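Local coordinates for 2-dehydropantoate 2-reductase (Porphyromonas gingivalis, PDB 2QYT), which probably catalyses the NADPH-dependent reduction of ketopantoate to pantoate, the second step of the route from 3-methyl-2-oxobutanoate to (R)-pantoate in pantothenate biosynthesis, at residues V140-R145 / I152-D157; R98-I103 / E124-Y129; L230-E235 / L301-R306. One frame throughout, in Å; residues are numbered along the deposited sequence.

Interaction 1. Residues V140-R145 / I152-D157; sequences VYISAR and ITLEAD. With EDO (1,2-ethanediol), chain J.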
loop_
_atom_site.group_PDB
_atom_site.type_symbol
_atom_site.label_atom_id
_atom_site.label_comp_id
_atom_site.label_asym_id
_atom_site.label_seq_id
_atom_site.Cartn_x
_atom_site.Cartn_y
_atom_site.Cartn_z
ATOM N N VAL A 140 2.173 -0.898 -3.449
ATOM C CA VAL A 140 2.892 -2.176 -3.613
ATOM C C VAL A 140 2.080 -3.108 -4.495
ATOM O O VAL A 140 0.865 -2.984 -4.568
ATOM C CB VAL A 140 3.259 -2.812 -2.239
ATOM C CG1 VAL A 140 4.166 -1.883 -1.441
ATOM C CG2 VAL A 140 2.021 -3.167 -1.404
ATOM N N TYR A 141 2.754 -3.972 -5.255
ATOM C CA TYR A 141 2.109 -5.084 -5.939
ATOM C C TYR A 141 2.743 -6.338 -5.362
ATOM O O TYR A 141 3.928 -6.604 -5.554
ATOM C CB TYR A 141 2.343 -5.028 -7.448
ATOM C CG TYR A 141 1.618 -3.921 -8.151
ATOM C CD1 TYR A 141 0.419 -4.157 -8.779
ATOM C CD2 TYR A 141 2.112 -2.625 -8.147
ATOM C CE1 TYR A 141 -0.270 -3.128 -9.464
ATOM C CE2 TYR A 141 1.427 -1.589 -8.803
ATOM C CZ TYR A 141 0.243 -1.843 -9.453
ATOM O OH TYR A 141 -0.441 -0.818 -10.087
ATOM N N ILE A 142 1.954 -7.082 -4.605
ATOM C CA ILE A 142 2.474 -8.193 -3.835
ATOM C C ILE A 142 1.290 -9.019 -3.385
ATOM O O ILE A 142 0.243 -8.440 -3.030
ATOM C CB ILE A 142 3.347 -7.747 -2.611
ATOM C CG1 ILE A 142 4.204 -8.927 -2.073
ATOM C CG2 ILE A 142 2.526 -6.946 -1.531
ATOM C CD1 ILE A 142 5.015 -8.612 -0.707
ATOM N N SER A 143 1.442 -10.345 -3.434
ATOM C CA SER A 143 0.394 -11.279 -3.051
ATOM C C SER A 143 0.741 -11.957 -1.741
ATOM O O SER A 143 1.192 -13.099 -1.710
ATOM C CB SER A 143 0.253 -12.336 -4.137
ATOM O OG SER A 143 -0.153 -11.700 -5.336
ATOM N N ALA A 144 0.511 -11.255 -0.648
ATOM C CA ALA A 144 1.018 -11.644 0.662
ATOM C C ALA A 144 -0.065 -11.497 1.690
ATOM O O ALA A 144 -0.870 -10.560 1.628
ATOM C CB ALA A 144 2.185 -10.790 1.019
ATOM N N ARG A 145 -0.077 -12.424 2.641
ATOM C CA ARG A 145 -1.171 -12.650 3.593
ATOM C C ARG A 145 -0.562 -12.947 4.962
ATOM O O ARG A 145 0.342 -13.776 5.003
ATOM C CB ARG A 145 -1.834 -13.955 3.138
ATOM C CG ARG A 145 -3.316 -13.999 3.082
ATOM C CD ARG A 145 -3.758 -15.296 2.329
ATOM N NE ARG A 145 -3.349 -16.552 2.981
ATOM C CZ ARG A 145 -2.725 -17.568 2.387
ATOM N NH1 ARG A 145 -2.406 -17.528 1.086
ATOM N NH2 ARG A 145 -2.428 -18.641 3.105
ATOM N N ILE A 152 3.803 -14.987 7.686
ATOM C CA ILE A 152 3.393 -14.406 6.419
ATOM C C ILE A 152 3.597 -15.449 5.318
ATOM O O ILE A 152 4.654 -16.128 5.245
ATOM C CB ILE A 152 4.237 -13.130 6.044
ATOM C CG1 ILE A 152 4.293 -12.131 7.230
ATOM C CG2 ILE A 152 3.677 -12.430 4.849
ATOM C CD1 ILE A 152 2.882 -11.791 7.834
ATOM N N THR A 153 2.597 -15.558 4.452
ATOM C CA THR A 153 2.698 -16.396 3.280
ATOM C C THR A 153 2.558 -15.522 2.027
ATOM O O THR A 153 1.630 -14.700 1.939
ATOM C CB THR A 153 1.554 -17.429 3.266
ATOM O OG1 THR A 153 1.664 -18.206 4.473
ATOM C CG2 THR A 153 1.613 -18.339 2.018
ATOM N N LEU A 154 3.497 -15.681 1.104
ATOM C CA LEU A 154 3.370 -15.154 -0.242
ATOM C C LEU A 154 2.983 -16.234 -1.184
ATOM O O LEU A 154 3.583 -17.325 -1.226
ATOM C CB LEU A 154 4.664 -14.535 -0.758
ATOM C CG LEU A 154 5.055 -13.130 -0.326
ATOM C CD1 LEU A 154 5.244 -13.087 1.165
ATOM C CD2 LEU A 154 6.355 -12.720 -1.078
ATOM N N GLU A 155 2.003 -15.939 -2.013
ATOM C CA GLU A 155 1.613 -16.970 -2.906
ATOM C C GLU A 155 2.458 -16.891 -4.170
ATOM O O GLU A 155 2.431 -17.786 -4.989
ATOM C CB GLU A 155 0.105 -16.930 -3.148
ATOM C CG GLU A 155 -0.376 -15.729 -3.817
ATOM C CD GLU A 155 -1.867 -15.830 -4.106
ATOM O OE1 GLU A 155 -2.662 -15.868 -3.121
ATOM O OE2 GLU A 155 -2.212 -15.861 -5.307
ATOM N N ALA A 156 3.223 -15.813 -4.308
ATOM C CA ALA A 156 4.178 -15.715 -5.413
ATOM C C ALA A 156 5.354 -14.910 -4.889
ATOM O O ALA A 156 5.169 -14.038 -4.058
ATOM C CB ALA A 156 3.567 -15.057 -6.628
ATOM N N ASP A 157 6.551 -15.199 -5.381
ATOM C CA ASP A 157 7.726 -14.429 -4.991
ATOM C C ASP A 157 7.774 -12.962 -5.449
ATOM O O ASP A 157 8.300 -12.112 -4.719
ATOM C CB ASP A 157 8.990 -15.138 -5.453
ATOM C CG ASP A 157 9.450 -16.144 -4.481
ATOM O OD1 ASP A 157 9.796 -15.775 -3.333
ATOM O OD2 ASP A 157 9.433 -17.313 -4.853
HETATM C C1 EDO J . 11.127 -10.673 -5.496
HETATM O O1 EDO J . 10.793 -11.109 -4.188
HETATM C C2 EDO J . 11.212 -9.167 -5.554
HETATM O O2 EDO J . 10.136 -8.781 -6.416
HETATM O O HOH W 1 3.757 -11.789 -4.429
#

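Interaction 2. Residues R98-I103 / E124-Y129; sequences RGVAEI and ERMRTY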
loop_
_atom_site.group_PDB
_atom_site.type_symbol
_atom_site.label_atom_id
_atom_site.label_comp_id
_atom_site.label_asym_id
_atom_site.label_seq_id
_atom_site.Cartn_x
_atom_site.Cartn_y
_atom_site.Cartn_z
ATOM N N ARG A 98 -7.273 8.084 14.026
ATOM C CA ARG A 98 -6.705 7.180 15.004
ATOM C C ARG A 98 -5.325 6.674 14.617
ATOM O O ARG A 98 -4.433 6.647 15.467
ATOM C CB ARG A 98 -7.637 5.998 15.239
ATOM C CG ARG A 98 -7.116 4.992 16.207
ATOM C CD ARG A 98 -8.223 4.038 16.634
ATOM N NE ARG A 98 -7.646 2.928 17.415
ATOM C CZ ARG A 98 -8.345 1.989 18.066
ATOM N NH1 ARG A 98 -9.677 1.989 18.081
ATOM N NH2 ARG A 98 -7.696 1.043 18.720
ATOM N N GLY A 99 -5.137 6.269 13.355
ATOM C CA GLY A 99 -3.813 5.849 12.882
ATOM C C GLY A 99 -2.749 6.942 13.085
ATOM O O GLY A 99 -1.644 6.650 13.499
ATOM N N VAL A 100 -3.074 8.195 12.808
ATOM C CA VAL A 100 -2.099 9.276 12.992
ATOM C C VAL A 100 -1.793 9.425 14.518
ATOM O O VAL A 100 -0.621 9.429 14.915
ATOM C CB VAL A 100 -2.547 10.592 12.274
ATOM C CG1 VAL A 100 -1.783 11.890 12.804
ATOM C CG2 VAL A 100 -2.512 10.394 10.708
ATOM N N ALA A 101 -2.832 9.479 15.355
ATOM C CA ALA A 101 -2.625 9.560 16.818
ATOM C C ALA A 101 -1.666 8.468 17.373
ATOM O O ALA A 101 -0.768 8.768 18.183
ATOM C CB ALA A 101 -3.941 9.541 17.538
ATOM N N GLU A 102 -1.812 7.235 16.880
ATOM C CA GLU A 102 -1.058 6.078 17.349
ATOM C C GLU A 102 0.374 6.050 16.886
ATOM O O GLU A 102 1.224 5.510 17.570
ATOM C CB GLU A 102 -1.710 4.776 16.873
ATOM C CG GLU A 102 -3.214 4.757 17.067
ATOM C CD GLU A 102 -3.643 4.076 18.322
ATOM O OE1 GLU A 102 -2.753 3.628 19.071
ATOM O OE2 GLU A 102 -4.873 3.988 18.561
ATOM N N ILE A 103 0.664 6.591 15.717
ATOM C CA ILE A 103 2.040 6.626 15.256
ATOM C C ILE A 103 2.809 7.901 15.692
ATOM O O ILE A 103 4.021 7.968 15.526
ATOM C CB ILE A 103 2.134 6.428 13.686
ATOM C CG1 ILE A 103 1.625 7.670 12.955
ATOM C CG2 ILE A 103 1.415 5.114 13.242
ATOM C CD1 ILE A 103 1.826 7.621 11.403
ATOM N N GLU A 124 -3.075 12.036 0.881
ATOM C CA GLU A 124 -3.779 13.276 1.092
ATOM C C GLU A 124 -4.465 13.310 2.461
ATOM O O GLU A 124 -4.400 14.322 3.173
ATOM C CB GLU A 124 -4.809 13.512 -0.011
ATOM C CG GLU A 124 -4.208 13.986 -1.336
ATOM C CD GLU A 124 -3.530 12.865 -2.127
ATOM O OE1 GLU A 124 -2.701 13.204 -2.993
ATOM O OE2 GLU A 124 -3.818 11.660 -1.895
ATOM N N ARG A 125 -5.148 12.212 2.778
ATOM C CA ARG A 125 -5.867 12.044 4.021
ATOM C C ARG A 125 -4.905 12.219 5.209
ATOM O O ARG A 125 -5.115 13.087 6.070
ATOM C CB ARG A 125 -6.589 10.688 4.028
ATOM C CG ARG A 125 -7.770 10.621 2.992
ATOM C CD ARG A 125 -8.485 9.246 2.972
ATOM N NE ARG A 125 -8.987 8.831 4.297
ATOM C CZ ARG A 125 -9.866 9.525 5.036
ATOM N NH1 ARG A 125 -10.325 10.704 4.612
ATOM N NH2 ARG A 125 -10.268 9.060 6.223
HETATM N N MSE A 126 -3.823 11.453 5.191
HETATM C CA MSE A 126 -2.812 11.496 6.230
HETATM C C MSE A 126 -2.086 12.843 6.332
HETATM O O MSE A 126 -1.579 13.193 7.395
HETATM C CB MSE A 126 -1.814 10.366 6.024
HETATM C CG MSE A 126 -2.421 9.029 6.246
HETATM SE SE MSE A 126 -1.108 7.656 6.613
HETATM C CE MSE A 126 -0.293 8.515 8.093
ATOM N N ARG A 127 -2.031 13.583 5.229
ATOM C CA ARG A 127 -1.490 14.939 5.252
ATOM C C ARG A 127 -2.401 15.993 5.887
ATOM O O ARG A 127 -2.052 17.187 5.895
ATOM C CB ARG A 127 -1.128 15.411 3.848
ATOM C CG ARG A 127 0.130 14.822 3.353
ATOM C CD ARG A 127 0.434 15.273 1.915
ATOM N NE ARG A 127 1.417 14.386 1.316
ATOM C CZ ARG A 127 1.848 14.459 0.064
ATOM N NH1 ARG A 127 1.395 15.399 -0.753
ATOM N NH2 ARG A 127 2.747 13.591 -0.367
ATOM N N THR A 128 -3.573 15.580 6.375
ATOM C CA THR A 128 -4.507 16.528 6.971
ATOM C C THR A 128 -3.832 17.133 8.207
ATOM O O THR A 128 -3.785 18.342 8.352
ATOM C CB THR A 128 -5.862 15.860 7.306
ATOM O OG1 THR A 128 -6.509 15.542 6.084
ATOM C CG2 THR A 128 -6.757 16.765 8.052
ATOM N N TYR A 129 -3.270 16.289 9.055
ATOM C CA TYR A 129 -2.737 16.807 10.316
ATOM C C TYR A 129 -1.226 16.837 10.409
ATOM O O TYR A 129 -0.689 17.315 11.420
ATOM C CB TYR A 129 -3.289 16.037 11.512
ATOM C CG TYR A 129 -4.792 15.903 11.572
ATOM C CD1 TYR A 129 -5.601 16.964 11.984
ATOM C CD2 TYR A 129 -5.397 14.694 11.246
ATOM C CE1 TYR A 129 -6.966 16.821 12.071
ATOM C CE2 TYR A 129 -6.756 14.545 11.321
ATOM C CZ TYR A 129 -7.535 15.587 11.732
ATOM O OH TYR A 129 -8.910 15.382 11.773
#

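Interaction 3. Residues L230-E235 / L301-R306; sequences LLSLLE and LPMYKR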
loop_
_atom_site.group_PDB
_atom_site.type_symbol
_atom_site.label_atom_id
_atom_site.label_comp_id
_atom_site.label_asym_id
_atom_site.label_seq_id
_atom_site.Cartn_x
_atom_site.Cartn_y
_atom_site.Cartn_z
ATOM N N LEU A 230 -17.503 -4.026 -18.161
ATOM C CA LEU A 230 -16.145 -3.876 -17.684
ATOM C C LEU A 230 -15.537 -2.598 -18.249
ATOM O O LEU A 230 -15.034 -1.773 -17.500
ATOM C CB LEU A 230 -15.309 -5.122 -17.988
ATOM C CG LEU A 230 -13.979 -5.390 -17.275
ATOM C CD1 LEU A 230 -13.951 -5.083 -15.777
ATOM C CD2 LEU A 230 -13.650 -6.845 -17.494
ATOM N N LEU A 231 -15.665 -2.420 -19.555
ATOM C CA LEU A 231 -15.209 -1.217 -20.253
ATOM C C LEU A 231 -15.906 0.069 -19.798
ATOM O O LEU A 231 -15.278 1.129 -19.731
ATOM C CB LEU A 231 -15.382 -1.390 -21.754
ATOM C CG LEU A 231 -15.018 -0.243 -22.693
ATOM C CD1 LEU A 231 -13.539 0.086 -22.576
ATOM C CD2 LEU A 231 -15.378 -0.625 -24.137
ATOM N N SER A 232 -17.197 -0.018 -19.522
ATOM C CA SER A 232 -17.908 1.092 -18.917
ATOM C C SER A 232 -17.277 1.539 -17.593
ATOM O O SER A 232 -17.213 2.720 -17.338
ATOM C CB SER A 232 -19.369 0.749 -18.697
ATOM O OG SER A 232 -19.974 0.603 -19.955
ATOM N N LEU A 233 -16.850 0.589 -16.769
ATOM C CA LEU A 233 -16.183 0.872 -15.489
ATOM C C LEU A 233 -14.801 1.522 -15.711
ATOM O O LEU A 233 -14.421 2.484 -15.025
ATOM C CB LEU A 233 -16.047 -0.425 -14.668
ATOM C CG LEU A 233 -16.890 -0.705 -13.417
ATOM C CD1 LEU A 233 -18.312 -0.139 -13.436
ATOM C CD2 LEU A 233 -16.908 -2.173 -13.085
ATOM N N LEU A 234 -14.065 0.990 -16.676
ATOM C CA LEU A 234 -12.750 1.497 -17.026
ATOM C C LEU A 234 -12.817 2.964 -17.486
ATOM O O LEU A 234 -12.035 3.805 -17.033
ATOM C CB LEU A 234 -12.123 0.594 -18.087
ATOM C CG LEU A 234 -10.990 -0.418 -17.772
ATOM C CD1 LEU A 234 -10.606 -0.592 -16.306
ATOM C CD2 LEU A 234 -11.225 -1.793 -18.444
ATOM N N GLU A 235 -13.788 3.265 -18.340
ATOM C CA GLU A 235 -13.983 4.609 -18.898
ATOM C C GLU A 235 -14.438 5.594 -17.828
ATOM O O GLU A 235 -14.036 6.763 -17.845
ATOM C CB GLU A 235 -15.004 4.595 -20.041
ATOM C CG GLU A 235 -14.501 4.007 -21.363
ATOM C CD GLU A 235 -15.538 4.109 -22.486
ATOM O OE1 GLU A 235 -15.143 3.924 -23.669
ATOM O OE2 GLU A 235 -16.745 4.365 -22.204
ATOM N N LEU A 301 -21.472 8.918 -13.629
ATOM C CA LEU A 301 -20.900 7.576 -13.739
ATOM C C LEU A 301 -21.994 6.569 -13.445
ATOM O O LEU A 301 -22.078 6.071 -12.319
ATOM C CB LEU A 301 -19.733 7.352 -12.768
ATOM C CG LEU A 301 -18.613 8.376 -12.576
ATOM C CD1 LEU A 301 -17.649 7.842 -11.529
ATOM C CD2 LEU A 301 -17.866 8.685 -13.862
ATOM N N PRO A 302 -22.844 6.278 -14.454
ATOM C CA PRO A 302 -23.992 5.388 -14.266
ATOM C C PRO A 302 -23.657 3.950 -13.849
ATOM O O PRO A 302 -24.328 3.414 -12.974
ATOM C CB PRO A 302 -24.705 5.425 -15.630
ATOM C CG PRO A 302 -23.686 5.906 -16.597
ATOM C CD PRO A 302 -22.780 6.814 -15.829
HETATM N N MSE A 303 -22.645 3.343 -14.462
HETATM C CA MSE A 303 -22.269 1.953 -14.156
HETATM C C MSE A 303 -21.780 1.760 -12.717
HETATM O O MSE A 303 -22.207 0.821 -12.035
HETATM C CB MSE A 303 -21.197 1.453 -15.126
HETATM C CG MSE A 303 -21.020 -0.083 -15.174
HETATM SE SE MSE A 303 -22.613 -1.095 -15.790
HETATM C CE MSE A 303 -22.994 -0.193 -17.485
ATOM N N TYR A 304 -20.872 2.633 -12.274
ATOM C CA TYR A 304 -20.437 2.641 -10.882
ATOM C C TYR A 304 -21.608 2.856 -9.926
ATOM O O TYR A 304 -21.698 2.179 -8.906
ATOM C CB TYR A 304 -19.371 3.705 -10.655
ATOM C CG TYR A 304 -17.967 3.171 -10.679
ATOM C CD1 TYR A 304 -17.213 3.191 -11.850
ATOM C CD2 TYR A 304 -17.382 2.649 -9.520
ATOM C CE1 TYR A 304 -15.915 2.695 -11.879
ATOM C CE2 TYR A 304 -16.071 2.151 -9.534
ATOM C CZ TYR A 304 -15.349 2.181 -10.713
ATOM O OH TYR A 304 -14.066 1.703 -10.725
ATOM N N LYS A 305 -22.508 3.782 -10.263
ATOM C CA LYS A 305 -23.659 4.100 -9.405
ATOM C C LYS A 305 -24.662 2.950 -9.313
ATOM O O LYS A 305 -25.168 2.661 -8.236
ATOM C CB LYS A 305 -24.346 5.391 -9.851
ATOM C CG LYS A 305 -23.493 6.641 -9.684
ATOM C CD LYS A 305 -24.352 7.897 -9.605
ATOM C CE LYS A 305 -24.689 8.481 -10.974
ATOM N NZ LYS A 305 -25.761 7.739 -11.701
ATOM N N ARG A 306 -24.938 2.299 -10.443
ATOM C CA ARG A 306 -25.765 1.090 -10.478
ATOM C C ARG A 306 -25.118 0.013 -9.602
ATOM O O ARG A 306 -25.789 -0.623 -8.798
ATOM C CB ARG A 306 -25.929 0.577 -11.923
ATOM C CG ARG A 306 -27.083 -0.407 -12.137
ATOM C CD ARG A 306 -26.659 -1.692 -12.888
ATOM N NE ARG A 306 -26.584 -1.562 -14.354
ATOM C CZ ARG A 306 -26.352 -2.572 -15.205
ATOM N NH1 ARG A 306 -26.171 -3.816 -14.764
ATOM N NH2 ARG A 306 -26.298 -2.341 -16.514
#

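Interaction 1. Residues V140-R145 / I152-D157
Arg145 and Thr153 face each other as an antiparallel hydrogen-bonded pair: Thr153 N donates to Arg145 O at 2.9 Å, nearly straight (169° at the hydrogen), and Arg145 N returns a more bent bond to Thr153 O. Their side chains leave the same face of the sheet and run side by side. In one of its two modelled conformers Arg145 bends at chi3 (62°), tentatively placing Thr153 CB over one guanidinium face, toward the rim, 4.2 Å from Arg145 NH2. Ala144 and Leu154 form the neighbouring non-hydrogen-bonded pair on the other face, where Ala144 CB rests 3.8 Å from Leu154 CD1. These pairs belong to the beta hairpin of strands 137-148 and 151-154, part of the mixed sheet that accompanies the Rossmann-type parallel sheet. Past Leu154 the chain turns a corner, but Glu155 N still reaches Ser143 O (3.0 Å). Glu155 CG lies 3.5 Å from Ser143 CB, while Glu155 OE1 stays beyond salt-bridge distance of Arg145 NH1 in that conformer. Farther along, where the backbones part, one water accepts from Ser143 N and donates to Ala156 O. A 1,2-ethanediol, probably from the crystallisation liquor, donates from O1 to Asp157 O. In the second shell, Ser147 OG is hydrogen-bonded to Thr153 OG1, and Tyr22 of helix 18-33 packs on Ile142 and Leu154. The other edge of strand 151-154 pairs with strand 58-61 through backbone bonds of Ile152 and Leu154, and the Asp157 carboxylate is held by Arg65, Thr62 and Ser64.

Interaction 2. Residues R98-I103 / E124-Y129
This is a small, buried, wholly apolar contact between helix 96-103 and the C-terminal end of helix 122-126, beside the parallel sheet of the Rossmann-type domain. One selenomethionine methyl carries it: Met126 CE lies 3.9 Å from Val100 CG2 and 4.0 Å from Ile103 CD1, so it touches two side chains one helical turn apart. The Met126 chain starts with CG beside its backbone N and then bends at chi3 (56°), which swings the methyl across to helix 96-103 although the side chain does not set out toward that helix. The Val100 and Met126 side chains pass alongside each other, running opposite ways, whereas Ile103 meets Met126 at about a right angle. Ile113 and Phe89 of the sheet touch both Ile103 and Met126, and Met96, at the start of helix 96-103, also packs on Met126. Beyond Met126 the helix gives way to a turn in which Arg125 O accepts from both Thr128 N and Thr128 OG1, the hydroxyl at 2.8 Å. Thr128 CG2 in turn sits over the centre of one face of the Tyr129 ring, and Tyr129 OH is hydrogen-bonded to Glu97. With methyl groups alone meeting between the two segments, the contact rests on dispersion and the exclusion of water; neither Val100 nor Ile103 imposes a directional bond on the selenomethionine end.

Interaction 3. Residues L230-E235 / L301-R306
Two helices of the all-helical C-terminal domain, which belongs to the 6-phosphogluconate dehydrogenase C-terminal-like clan, cross here: helix 227-244 and the first turn of helix 302-309. The axes of the two short segments approach to 9.1 Å at an angle of 110°, and the closest alpha carbons are those of Leu233 and Met303. Leu233 is the hub. Its CD1 points into the corner between two consecutive residues of the other helix, reaching 3.2 Å from Met303 CG; this is tighter than normal van der Waals contact, but the leucine torsions lie off the usual rotamers, so the closeness is doubtful and nothing should rest on it. The same methyl lies over one face of the Tyr304 ring, 4.3 Å from its centroid and 28° off the normal, which makes a CH-pi contact. At the ring edge, and in its plane, Leu233 O comes 3.5 Å from Tyr304 CE1. Thus a single leucine meets the aromatic ring both over the face and at the rim, and its side chain crosses those of Met303 and Tyr304 at about a right angle. Selenomethionine 303 sets off with CG anti to its backbone N (chi1 -163°), then bends at chi2 and chi3, laying its methyl CE 3.9 Å from Ser232 CB. Ser232 OG is turned back to its own helix, bonded to Pro228 O. Glu236, a turn beyond Ser232, accepts from Met303 N and Tyr304 N and so ties the opening turn of helix 302-309 to helix 227-244. Between the two segments the contact is mostly apolar, with one carbonyl oxygen at the ring edge; beyond them Tyr304 OH is hydrogen-bonded to Ser206 of helix 194-215, the helix whose Ala211 touches Leu233, and that bond should help fix the ring against which Leu233 packs.

Overall arrangement
Interactions 1 and 2 both lie in the N-terminal Rossmann-type region, on opposite sides of the chain's centre, their own centres about 26 Å apart; helix 122-126 leads along the chain to strand 137-148. Interaction 3 belongs to the helical C-terminal domain, about 29 and 31 Å from them, centre to centre. None touches another or shares a helix or strand. Their chemistry follows their place. Interaction 1, partly buried with Arg145 and Glu155 exposed, joins strands by backbone hydrogen bonds and a bridging water. Interaction 2, buried beside the parallel sheet, relies on one selenomethionine methyl. Interaction 3, partly buried, also uses a selenomethionine, but adds an aromatic face to its helix crossing.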